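Local coordinates for protein purine nucleoside phosphorylase (Schistosoma mansoni, PDB 5KO5) that probably catalyses the reversible phosphorolysis of purine nucleosides such as inosine and guanosine, and here holds cytosine in its ligand pocket, at residues 113-118 and 235-240; 16-21 and 53-58; 139-144 and 194-199. All blocks are in the same frame, centred on the assembly; numbering follows the deposited sequence.

Interaction 1 (113-118 and 235-240); sequences LLITNL and IKVLAV. With CYT (6-aminopyrimidin-2(1H)-one), chain B; EDO (1,2-ethanediol), chain C.
L113, L114, I115 and T116 of strand 113-118 run parallel to V237, L238, A239 and V240 of strand 236-240, in that register, the two axes 4.7 Å apart at an angle of 16°. The N-H groups of L113, I115 and N117 go to the carbonyls of K236, L238 and V240, L113 N to K236 O being the straightest (2.8 Å, 171°); L113 O and I115 O accept from L238 N and V240 N. On one face of the sheet L114, its CG anti to the carbonyl carbon (chi1 -54°), brings CD2 to L238 CB at 3.8 Å, with helix 259-283 covering L114. On the face of L113, I115, V237 and A239, I115 CD1 reaches V237 CG1 at 4.0 Å, and helix 224-232 packs over this side. I235, just before the strand, lays CG2 against L113 CB at 3.7 Å. T116 OG1 bonds to G34 N, while N117 gives ND2 to T223 OG1 and uses OD1 with S241 OG. L118 N donates to O2 of an ethanediol, probably from the crystallisation liquor. Five bonds thus satisfy buried backbone between aliphatic faces, and L118, its O 3.4 Å from cytosine N1, borders the ligand pocket.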
loop_
_atom_site.group_PDB
_atom_site.type_symbol
_atom_site.label_atom_id
_atom_site.label_comp_id
_atom_site.label_asym_id
_atom_site.label_seq_id
_atom_site.Cartn_x
_atom_site.Cartn_y
_atom_site.Cartn_z
ATOM N N LEU A 113 23.063 0.880 -14.520
ATOM C CA LEU A 113 23.026 1.115 -13.082
ATOM C C LEU A 113 23.231 -0.219 -12.374
ATOM O O LEU A 113 22.492 -1.177 -12.628
ATOM C CB LEU A 113 21.685 1.733 -12.692
ATOM C CG LEU A 113 21.423 1.936 -11.197
ATOM C CD1 LEU A 113 22.505 2.808 -10.546
ATOM C CD2 LEU A 113 20.049 2.559 -11.030
ATOM N N LEU A 114 24.239 -0.279 -11.503
ATOM C CA LEU A 114 24.544 -1.461 -10.703
ATOM C C LEU A 114 24.107 -1.189 -9.272
ATOM O O LEU A 114 24.470 -0.154 -8.706
ATOM C CB LEU A 114 26.052 -1.738 -10.709
ATOM C CG LEU A 114 26.715 -1.859 -12.086
ATOM C CD1 LEU A 114 28.219 -2.122 -11.954
ATOM C CD2 LEU A 114 26.038 -2.939 -12.944
ATOM N N ILE A 115 23.341 -2.114 -8.684
ATOM C CA ILE A 115 22.758 -1.920 -7.360
ATOM C C ILE A 115 23.031 -3.144 -6.498
ATOM O O ILE A 115 22.874 -4.282 -6.953
ATOM C CB ILE A 115 21.234 -1.708 -7.461
ATOM C CG1 ILE A 115 20.892 -0.588 -8.443
ATOM C CG2 ILE A 115 20.649 -1.405 -6.081
ATOM C CD1 ILE A 115 19.391 -0.429 -8.679
ATOM N N THR A 116 23.415 -2.919 -5.242
ATOM C CA THR A 116 23.454 -3.996 -4.261
ATOM C C THR A 116 22.561 -3.635 -3.081
ATOM O O THR A 116 22.266 -2.464 -2.834
ATOM C CB THR A 116 24.882 -4.300 -3.762
ATOM O OG1 THR A 116 25.440 -3.128 -3.144
ATOM C CG2 THR A 116 25.775 -4.746 -4.915
ATOM N N ASN A 117 22.111 -4.663 -2.364
ATOM C CA ASN A 117 21.305 -4.458 -1.172
ATOM C C ASN A 117 21.514 -5.639 -0.232
ATOM O O ASN A 117 22.075 -6.668 -0.613
ATOM C CB ASN A 117 19.816 -4.242 -1.508
ATOM C CG ASN A 117 19.159 -5.457 -2.147
ATOM O OD1 ASN A 117 19.121 -6.543 -1.567
ATOM N ND2 ASN A 117 18.607 -5.268 -3.340
ATOM N N LEU A 118 21.079 -5.462 1.012
ATOM C CA LEU A 118 20.990 -6.547 1.982
ATOM C C LEU A 118 19.531 -6.966 2.077
ATOM O O LEU A 118 18.633 -6.116 2.099
ATOM C CB LEU A 118 21.486 -6.098 3.361
ATOM C CG LEU A 118 22.957 -6.297 3.742
ATOM C CD1 LEU A 118 23.339 -7.772 3.770
ATOM C CD2 LEU A 118 23.867 -5.538 2.822
ATOM N N ILE A 235 17.709 3.129 -18.601
ATOM C CA ILE A 235 18.959 2.675 -18.007
ATOM C C ILE A 235 18.812 1.197 -17.666
ATOM O O ILE A 235 17.842 0.793 -17.010
ATOM C CB ILE A 235 19.291 3.509 -16.755
ATOM C CG1 ILE A 235 19.618 4.954 -17.144
ATOM C CG2 ILE A 235 20.448 2.889 -15.970
ATOM C CD1 ILE A 235 19.836 5.860 -15.958
ATOM N N LYS A 236 19.767 0.386 -18.116
ATOM C CA LYS A 236 19.767 -1.037 -17.799
ATOM C C LYS A 236 20.239 -1.234 -16.365
ATOM O O LYS A 236 21.038 -0.452 -15.850
ATOM C CB LYS A 236 20.700 -1.784 -18.759
ATOM C CG LYS A 236 20.258 -1.729 -20.211
ATOM C CD LYS A 236 21.207 -2.549 -21.082
ATOM C CE LYS A 236 20.825 -2.475 -22.545
ATOM N NZ LYS A 236 20.973 -1.092 -23.074
ATOM N N VAL A 237 19.750 -2.292 -15.723
ATOM C CA VAL A 237 19.986 -2.500 -14.298
ATOM C C VAL A 237 20.490 -3.912 -14.040
ATOM O O VAL A 237 19.973 -4.878 -14.609
ATOM C CB VAL A 237 18.705 -2.265 -13.470
ATOM C CG1 VAL A 237 18.951 -2.631 -12.006
ATOM C CG2 VAL A 237 18.248 -0.829 -13.577
ATOM N N LEU A 238 21.492 -4.021 -13.164
ATOM C CA LEU A 238 21.861 -5.262 -12.497
ATOM C C LEU A 238 21.686 -5.012 -11.007
ATOM O O LEU A 238 22.245 -4.046 -10.480
ATOM C CB LEU A 238 23.329 -5.611 -12.754
ATOM C CG LEU A 238 23.827 -6.800 -11.932
ATOM C CD1 LEU A 238 23.162 -8.102 -12.381
ATOM C CD2 LEU A 238 25.339 -6.915 -12.024
ATOM N N ALA A 239 20.897 -5.851 -10.338
ATOM C CA ALA A 239 20.646 -5.702 -8.911
ATOM C C ALA A 239 20.974 -7.016 -8.230
ATOM O O ALA A 239 20.505 -8.071 -8.668
ATOM C CB ALA A 239 19.181 -5.338 -8.654
ATOM N N VAL A 240 21.774 -6.955 -7.162
ATOM C CA VAL A 240 22.240 -8.145 -6.461
ATOM C C VAL A 240 21.928 -7.988 -4.981
ATOM O O VAL A 240 22.305 -6.983 -4.371
ATOM C CB VAL A 240 23.752 -8.355 -6.670
ATOM C CG1 VAL A 240 24.236 -9.567 -5.875
ATOM C CG2 VAL A 240 24.050 -8.505 -8.154
HETATM N N3 CYT B . 15.214 -7.965 5.692
HETATM C C4 CYT B . 16.217 -8.716 6.150
HETATM N N1 CYT B . 16.799 -6.366 4.931
HETATM C C2 CYT B . 15.470 -6.777 5.089
HETATM O O2 CYT B . 14.553 -6.047 4.698
HETATM N N4 CYT B . 15.901 -9.871 6.747
HETATM C C5 CYT B . 17.581 -8.320 5.990
HETATM C C6 CYT B . 17.818 -7.147 5.386
HETATM C C1 EDO C . 18.684 -2.510 1.409
HETATM O O1 EDO C . 17.499 -1.890 1.923
HETATM C C2 EDO C . 19.890 -1.610 1.561
HETATM O O2 EDO C . 21.034 -2.433 1.772
#

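Interaction 2 (16-21 and 53-58); sequences ADYIKR and INIPNF
Y18, on helix 9-23, lays its ring against the backbone and proline of the loop that follows strand 47-51. Its CG is anti to the backbone N (chi1 177°), which carries the ring off the helix toward N54 and P56. The carbonyl oxygen of N54 sits over one face of that ring, offset toward the rim, with CZ the nearest ring atom at 3.4 Å. Closer to the helix, P56 meets the root of the side chain: its CD is 3.5 Å from Y18 CG and equally near CB, and the proline and tyrosine side chains cross at about a right angle. At the far end of the ring the hydroxyl lies 3.6 Å from N54 CB, while the amide plane of N54 is turned 65° from the ring. A water joins the two polar ends, 2.8 Å from Y18 OH and accepting from N54 ND2 at 3.2 Å, so they are linked through solvent.

One residue further along the helix, I19 points its CD1 at I55 CG2, 3.9 Å away, and this aliphatic pair is buried. I55 also places its CD1 over the centre of the F58 ring. I50, L70 and L72 of the neighbouring strands, with V104 of helix 95-108, surround I19. The loop itself bends through a type II beta turn from I55 to F58, closed by F58 N on I55 O at 3.2 Å. What results is a helix-to-loop contact at the edge of the phosphorylase fold, its centre about 21 Å from the centre of the chain, where the N-terminal helix packs on the end of a 3-10 segment (N54) and the type II turn that follows it.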
loop_
_atom_site.group_PDB
_atom_site.type_symbol
_atom_site.label_atom_id
_atom_site.label_comp_id
_atom_site.label_asym_id
_atom_site.label_seq_id
_atom_site.Cartn_x
_atom_site.Cartn_y
_atom_site.Cartn_z
ATOM N N ALA A 16 22.615 18.307 -13.069
ATOM C CA ALA A 16 23.651 17.715 -13.910
ATOM C C ALA A 16 24.650 18.765 -14.383
ATOM O O ALA A 16 25.858 18.497 -14.446
ATOM C CB ALA A 16 23.015 16.958 -15.078
ATOM N N ASP A 17 24.173 19.975 -14.698
ATOM C CA ASP A 17 25.072 21.057 -15.097
ATOM C C ASP A 17 26.095 21.353 -14.008
ATOM O O ASP A 17 27.290 21.517 -14.290
ATOM C CB ASP A 17 24.267 22.318 -15.402
ATOM C CG ASP A 17 23.563 22.254 -16.736
ATOM O OD1 ASP A 17 23.882 21.352 -17.537
ATOM O OD2 ASP A 17 22.695 23.118 -16.986
ATOM N N TYR A 18 25.641 21.443 -12.756
ATOM C CA TYR A 18 26.565 21.692 -11.654
ATOM C C TYR A 18 27.590 20.574 -11.549
ATOM O O TYR A 18 28.791 20.826 -11.418
ATOM C CB TYR A 18 25.786 21.826 -10.342
ATOM C CG TYR A 18 26.669 22.007 -9.121
ATOM C CD1 TYR A 18 27.131 23.264 -8.746
ATOM C CD2 TYR A 18 27.040 20.913 -8.343
ATOM C CE1 TYR A 18 27.934 23.425 -7.631
ATOM C CE2 TYR A 18 27.844 21.062 -7.233
ATOM C CZ TYR A 18 28.289 22.320 -6.879
ATOM O OH TYR A 18 29.087 22.472 -5.772
ATOM N N ILE A 19 27.126 19.326 -11.604
ATOM C CA ILE A 19 28.010 18.175 -11.446
ATOM C C ILE A 19 29.039 18.121 -12.571
ATOM O O ILE A 19 30.223 17.850 -12.335
ATOM C CB ILE A 19 27.174 16.884 -11.368
ATOM C CG1 ILE A 19 26.323 16.866 -10.095
ATOM C CG2 ILE A 19 28.077 15.653 -11.447
ATOM C CD1 ILE A 19 25.089 16.003 -10.228
ATOM N N LYS A 20 28.605 18.369 -13.810
ATOM C CA LYS A 20 29.533 18.335 -14.936
ATOM C C LYS A 20 30.644 19.363 -14.768
ATOM O O LYS A 20 31.815 19.078 -15.052
ATOM C CB LYS A 20 28.784 18.557 -16.251
ATOM C CG LYS A 20 28.017 17.337 -16.736
ATOM C CD LYS A 20 27.460 17.516 -18.138
ATOM C CE LYS A 20 26.192 18.345 -18.137
ATOM N NZ LYS A 20 25.514 18.309 -19.464
ATOM N N ARG A 21 30.297 20.563 -14.296
ATOM C CA ARG A 21 31.302 21.599 -14.078
ATOM C C ARG A 21 32.311 21.170 -13.024
ATOM O O ARG A 21 33.526 21.254 -13.235
ATOM C CB ARG A 21 30.623 22.889 -13.627
ATOM C CG ARG A 21 29.948 23.703 -14.712
ATOM C CD ARG A 21 29.112 24.793 -14.062
ATOM N NE ARG A 21 29.724 25.248 -12.814
ATOM C CZ ARG A 21 29.040 25.636 -11.742
ATOM N NH1 ARG A 21 29.683 26.029 -10.649
ATOM N NH2 ARG A 21 27.713 25.621 -11.759
ATOM N N ILE A 53 24.303 18.155 -0.515
ATOM C CA ILE A 53 23.864 19.463 -0.057
ATOM C C ILE A 53 24.365 20.581 -0.962
ATOM O O ILE A 53 23.769 21.663 -0.992
ATOM C CB ILE A 53 24.273 19.636 1.427
ATOM C CG1 ILE A 53 23.501 20.784 2.082
ATOM C CG2 ILE A 53 25.779 19.826 1.551
ATOM C CD1 ILE A 53 23.699 20.877 3.595
ATOM N N ASN A 54 25.436 20.343 -1.724
ATOM C CA ASN A 54 25.973 21.333 -2.651
ATOM C C ASN A 54 25.320 21.298 -4.030
ATOM O O ASN A 54 25.530 22.234 -4.810
ATOM C CB ASN A 54 27.493 21.154 -2.829
ATOM C CG ASN A 54 28.276 21.452 -1.565
ATOM O OD1 ASN A 54 27.787 22.128 -0.661
ATOM N ND2 ASN A 54 29.507 20.949 -1.501
ATOM N N ILE A 55 24.551 20.266 -4.359
ATOM C CA ILE A 55 24.055 20.061 -5.717
ATOM C C ILE A 55 22.675 20.703 -5.825
ATOM O O ILE A 55 21.776 20.332 -5.050
ATOM C CB ILE A 55 23.988 18.577 -6.085
ATOM C CG1 ILE A 55 25.354 17.907 -5.884
ATOM C CG2 ILE A 55 23.504 18.417 -7.537
ATOM C CD1 ILE A 55 25.269 16.396 -6.016
ATOM N N PRO A 56 22.457 21.614 -6.770
ATOM C CA PRO A 56 21.119 22.198 -6.941
ATOM C C PRO A 56 20.060 21.125 -7.136
ATOM O O PRO A 56 20.228 20.189 -7.923
ATOM C CB PRO A 56 21.268 23.060 -8.199
ATOM C CG PRO A 56 22.716 23.359 -8.295
ATOM C CD PRO A 56 23.433 22.162 -7.729
ATOM N N ASN A 57 18.976 21.245 -6.376
ATOM C CA ASN A 57 17.780 20.421 -6.454
ATOM C C ASN A 57 17.954 19.020 -5.888
ATOM O O ASN A 57 17.007 18.235 -5.977
ATOM C CB ASN A 57 17.186 20.314 -7.870
ATOM C CG ASN A 57 16.870 21.662 -8.453
ATOM O OD1 ASN A 57 16.338 22.534 -7.762
ATOM N ND2 ASN A 57 17.226 21.866 -9.715
ATOM N N PHE A 58 19.107 18.666 -5.322
ATOM C CA PHE A 58 19.213 17.359 -4.703
ATOM C C PHE A 58 18.395 17.335 -3.415
ATOM O O PHE A 58 18.227 18.364 -2.758
ATOM C CB PHE A 58 20.670 16.992 -4.421
ATOM C CG PHE A 58 21.199 15.920 -5.337
ATOM C CD1 PHE A 58 21.175 16.098 -6.711
ATOM C CD2 PHE A 58 21.694 14.728 -4.830
ATOM C CE1 PHE A 58 21.649 15.118 -7.572
ATOM C CE2 PHE A 58 22.167 13.736 -5.685
ATOM C CZ PHE A 58 22.144 13.931 -7.056
HETATM O O HOH W 1 30.700 20.538 -4.485
#

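Interaction 3 (139-144 and 194-199); sequences NFPGLG and YAFNGG
P141 reaches over one face of the F196 ring, the two side chains meeting at a slant: the proline CG stands 3.8 Å from the ring centroid and 28° off the normal, a CH-pi contact displaced toward the rim. F196 has its CG anti to the backbone N, which turns the ring out from the end of strand 189-196 to lie beneath the proline. The proline CD also comes 3.3 Å from F196 O.

N139 approaches the same ring from its edge. The two side chains run alongside each other in the same direction, the amide plane 28° from the ring plane, with OD1 3.4 Å from F196 CD2. That oxygen has a second task, for N139 is the N-cap of the short helix 140-143: G142 N donates to OD1 at 2.9 Å, arriving from above the amide carbonyl plane. OD1 therefore serves both the helix N-H and the ring edge. Helix 140-143 follows directly on strand 131-139, which pairs in parallel with strand 189-196, so the contact packs the helix that follows one strand on the end of the adjacent one.

F140, its CG anti to the carbonyl carbon (chi1 -71°), presents its ring edge to F196 O and A195. F196 O lies in the plane of that ring, 3.5 Å from CD2, and CE2 touches A195 CB at 4.1 Å, with L211 of helix 205-213 packing on both residues. All six touching residues are buried, partly by the trimer: E207 of the second subunit accepts from N139 N, and M210 of that subunit packs on F140. From the third subunit, L143 lies against F140 and P141, and L145 against F196.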
loop_
_atom_site.group_PDB
_atom_site.type_symbol
_atom_site.label_atom_id
_atom_site.label_comp_id
_atom_site.label_asym_id
_atom_site.label_seq_id
_atom_site.Cartn_x
_atom_site.Cartn_y
_atom_site.Cartn_z
ATOM N N ASN A 139 6.284 -5.666 -6.188
ATOM C CA ASN A 139 6.382 -4.296 -5.679
ATOM C C ASN A 139 5.121 -4.015 -4.875
ATOM O O ASN A 139 4.155 -3.465 -5.396
ATOM C CB ASN A 139 6.475 -3.392 -6.902
ATOM C CG ASN A 139 6.602 -1.921 -6.583
ATOM O OD1 ASN A 139 6.751 -1.500 -5.433
ATOM N ND2 ASN A 139 6.544 -1.106 -7.643
ATOM N N PHE A 140 5.130 -4.385 -3.591
ATOM C CA PHE A 140 3.945 -4.134 -2.777
ATOM C C PHE A 140 3.587 -2.658 -2.710
ATOM O O PHE A 140 2.392 -2.339 -2.852
ATOM C CB PHE A 140 4.084 -4.795 -1.401
ATOM C CG PHE A 140 3.997 -6.298 -1.457
ATOM C CD1 PHE A 140 2.762 -6.927 -1.587
ATOM C CD2 PHE A 140 5.142 -7.078 -1.427
ATOM C CE1 PHE A 140 2.678 -8.311 -1.655
ATOM C CE2 PHE A 140 5.062 -8.453 -1.496
ATOM C CZ PHE A 140 3.829 -9.070 -1.602
ATOM N N PRO A 141 4.526 -1.723 -2.524
ATOM C CA PRO A 141 4.145 -0.305 -2.605
ATOM C C PRO A 141 3.501 0.051 -3.934
ATOM O O PRO A 141 2.504 0.789 -3.956
ATOM C CB PRO A 141 5.480 0.429 -2.364
ATOM C CG PRO A 141 6.259 -0.551 -1.470
ATOM C CD PRO A 141 5.946 -1.882 -2.129
ATOM N N GLY A 142 4.026 -0.459 -5.048
ATOM C CA GLY A 142 3.443 -0.141 -6.345
ATOM C C GLY A 142 2.013 -0.633 -6.472
ATOM O O GLY A 142 1.125 0.095 -6.922
ATOM N N LEU A 143 1.768 -1.883 -6.087
ATOM C CA LEU A 143 0.395 -2.370 -6.116
ATOM C C LEU A 143 -0.498 -1.505 -5.243
ATOM O O LEU A 143 -1.663 -1.254 -5.586
ATOM C CB LEU A 143 0.346 -3.826 -5.653
ATOM C CG LEU A 143 1.082 -4.843 -6.534
ATOM C CD1 LEU A 143 1.029 -6.194 -5.867
ATOM C CD2 LEU A 143 0.449 -4.925 -7.914
ATOM N N GLY A 144 0.045 -1.006 -4.128
ATOM C CA GLY A 144 -0.723 -0.268 -3.136
ATOM C C GLY A 144 -0.812 1.241 -3.283
ATOM O O GLY A 144 -1.139 1.929 -2.314
ATOM N N TYR A 194 12.536 -10.540 -6.046
ATOM C CA TYR A 194 12.676 -9.663 -4.884
ATOM C C TYR A 194 11.324 -9.062 -4.506
ATOM O O TYR A 194 10.681 -8.391 -5.321
ATOM C CB TYR A 194 13.664 -8.548 -5.231
ATOM C CG TYR A 194 13.986 -7.530 -4.155
ATOM C CD1 TYR A 194 13.178 -6.413 -3.968
ATOM C CD2 TYR A 194 15.148 -7.643 -3.394
ATOM C CE1 TYR A 194 13.494 -5.461 -3.015
ATOM C CE2 TYR A 194 15.478 -6.693 -2.434
ATOM C CZ TYR A 194 14.643 -5.609 -2.253
ATOM O OH TYR A 194 14.964 -4.659 -1.323
ATOM N N ALA A 195 10.898 -9.275 -3.264
ATOM C CA ALA A 195 9.708 -8.600 -2.759
ATOM C C ALA A 195 10.132 -7.308 -2.084
ATOM O O ALA A 195 11.002 -7.326 -1.213
ATOM C CB ALA A 195 8.990 -9.468 -1.730
ATOM N N PHE A 196 9.487 -6.197 -2.460
ATOM C CA PHE A 196 9.751 -4.897 -1.850
ATOM C C PHE A 196 8.769 -4.700 -0.700
ATOM O O PHE A 196 7.562 -4.549 -0.923
ATOM C CB PHE A 196 9.614 -3.808 -2.912
ATOM C CG PHE A 196 9.837 -2.390 -2.419
ATOM C CD1 PHE A 196 10.578 -2.103 -1.268
ATOM C CD2 PHE A 196 9.286 -1.327 -3.138
ATOM C CE1 PHE A 196 10.753 -0.781 -0.849
ATOM C CE2 PHE A 196 9.465 0.001 -2.720
ATOM C CZ PHE A 196 10.216 0.272 -1.574
ATOM N N ASN A 197 9.295 -4.774 0.532
ATOM C CA ASN A 197 8.604 -4.370 1.758
ATOM C C ASN A 197 8.995 -2.935 2.059
ATOM O O ASN A 197 10.171 -2.645 2.281
ATOM C CB ASN A 197 9.085 -5.262 2.905
ATOM C CG ASN A 197 8.688 -4.741 4.274
ATOM O OD1 ASN A 197 7.664 -4.068 4.416
ATOM N ND2 ASN A 197 9.486 -5.070 5.299
ATOM N N GLY A 198 8.025 -2.027 2.044
ATOM C CA GLY A 198 8.346 -0.637 2.315
ATOM C C GLY A 198 9.147 -0.437 3.590
ATOM O O GLY A 198 9.990 0.453 3.661
ATOM N N GLY A 199 8.869 -1.228 4.624
ATOM C CA GLY A 199 9.629 -1.115 5.864
ATOM C C GLY A 199 9.175 0.053 6.732
ATOM O O GLY A 199 8.195 0.725 6.418
#

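From the N terminus, interaction 2 comes first: it ties helix 9-23 to the loop after strand 47-51, closing a loop of 31 residues that is complete before the others open. Interaction 1 opens at 113-118 and closes only at 235-240, joining two strands of the central sheet. Within that span lies all of interaction 3, from 139-144 to 194-199, which packs helix 140-143 on a strand end at the subunit interface. Interactions 1 and 3 both reach the same sheet, their centres about 17 Å apart, and touch where N117 ND2 packs 3.6 Å from Y194 CE2. Interaction 2 stays separate, its nearest atoms about 12 Å from interaction 1 and about 18 Å from interaction 3.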